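Local coordinates for protein alanine racemase (Corynebacterium glutamicum, PDB 2DY3) that is a pyridoxal-5'-phosphate-binding enzyme of the alanine racemase family, with an N-terminal TIM-barrel-type domain and a second, C-terminal domain, at residues B[123-128]-B[155-160]. Sequence-based numbering, arbitrary orientation.
Sequences IDSGLH and MFTHLA. With PLP (pyridoxal-5'-phosphate), chain F.
Ile123 and Phe156 join two neighbouring parallel strands of the TIM-barrel-type domain, 117-122 and 150-156, where both run out into loops at the pyridoxal-5'-phosphate pocket. Ile123 N donates to Phe156 O at 2.9 Å, and with an N-H...O angle of 171° the bond is nearly straight; Phe156 also shares a backbone hydrogen bond with Ile121 of strand 117-122. One residue on, the pairing passes to a side chain and a water. Ile123 O accepts from Thr157 OG1 at 2.7 Å, the donor tilted 29° from the carbonyl plane, and water 1 gives a further bond to the same oxygen. With Thr157 OG1 anti to the backbone N (chi1 -160°), the hydroxyl is directed to this carbonyl. Water 1 in turn accepts from His158 N at 2.8 Å, thereby linking that amide to Ile123 O. Ser125 OG comes within 2.6 Å of Thr157 OG1, and its established hydrogen-bond partner is Gln173 OE1 in helix 169-186. Within 123-128, Asp124 OD1 takes two amides, Gly126 N in an Asx turn and His128 N, while its OD2 forms a salt bridge with Lys246 of the second subunit; the turn is thus fixed from within and from across the dimer. Apolar contacts flank the polar core: Ile123 CG1 meets Met155 SD at 3.8 Å, whereas Leu127 CD2 is modelled 3.2 Å from Ala160 CB, too close for normal van der Waals contact, which leaves the exact placement of its branch in doubt. Beyond the water-bridged amide, the His158 ring lays one face over the pyridine ring of pyridoxal-5'-phosphate, with PLP C2 3.4 Å above the imidazole plane, displaced toward the rim, and 3.5 Å from His158 CE1.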
loop_
_atom_site.group_PDB
_atom_site.type_symbol
_atom_site.label_atom_id
_atom_site.label_comp_id
_atom_site.label_asym_id
_atom_site.label_seq_id
_atom_site.Cartn_x
_atom_site.Cartn_y
_atom_site.Cartn_z
ATOM N N ILE B 123 25.865 -11.060 -9.142
ATOM C CA ILE B 123 26.046 -12.248 -9.961
ATOM C C ILE B 123 24.781 -13.071 -10.168
ATOM O O ILE B 123 24.097 -13.423 -9.212
ATOM C CB ILE B 123 27.107 -13.188 -9.346
ATOM C CG1 ILE B 123 28.472 -12.495 -9.322
ATOM C CG2 ILE B 123 27.164 -14.498 -10.143
ATOM C CD1 ILE B 123 28.998 -12.118 -10.703
ATOM N N ASP B 124 24.472 -13.365 -11.427
ATOM C CA ASP B 124 23.318 -14.199 -11.736
ATOM C C ASP B 124 23.879 -15.602 -11.537
ATOM O O ASP B 124 24.574 -16.125 -12.406
ATOM C CB ASP B 124 22.879 -14.012 -13.191
ATOM C CG ASP B 124 21.788 -14.996 -13.610
ATOM O OD1 ASP B 124 21.617 -16.034 -12.935
ATOM O OD2 ASP B 124 21.107 -14.737 -14.626
ATOM N N SER B 125 23.595 -16.200 -10.386
ATOM C CA SER B 125 24.105 -17.533 -10.084
ATOM C C SER B 125 23.177 -18.675 -10.485
ATOM O O SER B 125 23.299 -19.787 -9.971
ATOM C CB SER B 125 24.436 -17.641 -8.592
ATOM O OG SER B 125 23.301 -17.352 -7.796
ATOM N N GLY B 126 22.246 -18.412 -11.393
ATOM C CA GLY B 126 21.351 -19.472 -11.821
ATOM C C GLY B 126 19.873 -19.142 -11.858
ATOM O O GLY B 126 19.106 -19.809 -12.547
ATOM N N LEU B 127 19.460 -18.121 -11.117
ATOM C CA LEU B 127 18.053 -17.736 -11.087
ATOM C C LEU B 127 17.608 -17.110 -12.406
ATOM O O LEU B 127 16.425 -17.096 -12.728
ATOM C CB LEU B 127 17.811 -16.753 -9.945
ATOM C CG LEU B 127 17.717 -17.357 -8.542
ATOM C CD1 LEU B 127 18.310 -18.754 -8.512
ATOM C CD2 LEU B 127 18.417 -16.443 -7.564
ATOM N N HIS B 128 18.567 -16.587 -13.161
ATOM C CA HIS B 128 18.277 -15.951 -14.436
ATOM C C HIS B 128 17.343 -14.758 -14.320
ATOM O O HIS B 128 16.501 -14.523 -15.190
ATOM C CB HIS B 128 17.701 -16.973 -15.407
ATOM C CG HIS B 128 18.722 -17.930 -15.926
ATOM N ND1 HIS B 128 18.391 -19.045 -16.664
ATOM C CD2 HIS B 128 20.072 -17.922 -15.833
ATOM C CE1 HIS B 128 19.496 -19.683 -17.006
ATOM N NE2 HIS B 128 20.530 -19.023 -16.514
ATOM N N MET B 155 31.528 -9.042 -4.696
ATOM C CA MET B 155 30.386 -9.510 -5.475
ATOM C C MET B 155 29.395 -10.205 -4.549
ATOM O O MET B 155 29.729 -10.604 -3.428
ATOM C CB MET B 155 30.818 -10.465 -6.601
ATOM C CG MET B 155 31.646 -11.664 -6.170
ATOM S SD MET B 155 31.819 -12.862 -7.520
ATOM C CE MET B 155 32.822 -11.957 -8.665
ATOM N N PHE B 156 28.164 -10.334 -5.013
ATOM C CA PHE B 156 27.140 -10.962 -4.207
ATOM C C PHE B 156 26.113 -11.597 -5.120
ATOM O O PHE B 156 26.022 -11.260 -6.298
ATOM C CB PHE B 156 26.447 -9.920 -3.317
ATOM C CG PHE B 156 25.616 -8.926 -4.083
ATOM C CD1 PHE B 156 26.214 -7.975 -4.892
ATOM C CD2 PHE B 156 24.235 -8.955 -4.004
ATOM C CE1 PHE B 156 25.445 -7.067 -5.605
ATOM C CE2 PHE B 156 23.463 -8.055 -4.714
ATOM C CZ PHE B 156 24.069 -7.108 -5.517
ATOM N N THR B 157 25.357 -12.535 -4.574
ATOM C CA THR B 157 24.307 -13.172 -5.331
ATOM C C THR B 157 23.158 -13.277 -4.348
ATOM O O THR B 157 23.352 -13.224 -3.133
ATOM C CB THR B 157 24.716 -14.569 -5.848
ATOM O OG1 THR B 157 23.865 -14.931 -6.945
ATOM C CG2 THR B 157 24.591 -15.615 -4.745
ATOM N N HIS B 158 21.951 -13.390 -4.864
ATOM C CA HIS B 158 20.819 -13.474 -3.979
ATOM C C HIS B 158 20.300 -14.891 -4.015
ATOM O O HIS B 158 19.679 -15.310 -4.988
ATOM C CB HIS B 158 19.743 -12.487 -4.427
ATOM C CG HIS B 158 18.606 -12.346 -3.464
ATOM N ND1 HIS B 158 18.790 -12.217 -2.103
ATOM C CD2 HIS B 158 17.269 -12.274 -3.669
ATOM C CE1 HIS B 158 17.616 -12.072 -1.514
ATOM N NE2 HIS B 158 16.677 -12.102 -2.442
ATOM N N LEU B 159 20.605 -15.660 -2.981
ATOM C CA LEU B 159 20.089 -17.010 -2.956
ATOM C C LEU B 159 18.598 -16.825 -3.040
ATOM O O LEU B 159 17.987 -16.512 -2.022
ATOM C CB LEU B 159 20.371 -17.705 -1.629
ATOM C CG LEU B 159 21.755 -18.277 -1.409
ATOM C CD1 LEU B 159 22.090 -19.065 -2.651
ATOM C CD2 LEU B 159 22.777 -17.190 -1.163
ATOM N N ALA B 160 18.005 -16.973 -4.224
ATOM C CA ALA B 160 16.545 -16.859 -4.334
ATOM C C ALA B 160 16.167 -17.742 -3.166
ATOM O O ALA B 160 16.952 -18.623 -2.822
ATOM C CB ALA B 160 16.048 -17.491 -5.640
HETATM N N1 PLP F . 19.344 -9.171 -0.396
HETATM C C2 PLP F . 18.634 -8.727 -1.515
HETATM C C2A PLP F . 19.359 -8.562 -2.840
HETATM C C3 PLP F . 17.252 -8.450 -1.382
HETATM O O3 PLP F . 16.530 -8.018 -2.475
HETATM C C4 PLP F . 16.615 -8.621 -0.114
HETATM C C4A PLP F . 15.097 -8.370 0.084
HETATM C C5 PLP F . 17.391 -9.095 1.001
HETATM C C6 PLP F . 18.741 -9.356 0.838
HETATM C C5A PLP F . 16.800 -9.330 2.358
HETATM O O4P PLP F . 16.224 -10.627 2.443
HETATM P P PLP F . 15.484 -11.260 3.741
HETATM O O1P PLP F . 14.426 -10.351 4.166
HETATM O O2P PLP F . 14.977 -12.524 3.206
HETATM O O3P PLP F . 16.576 -11.382 4.732
HETATM O O HOH W 1 21.784 -12.246 -7.384
#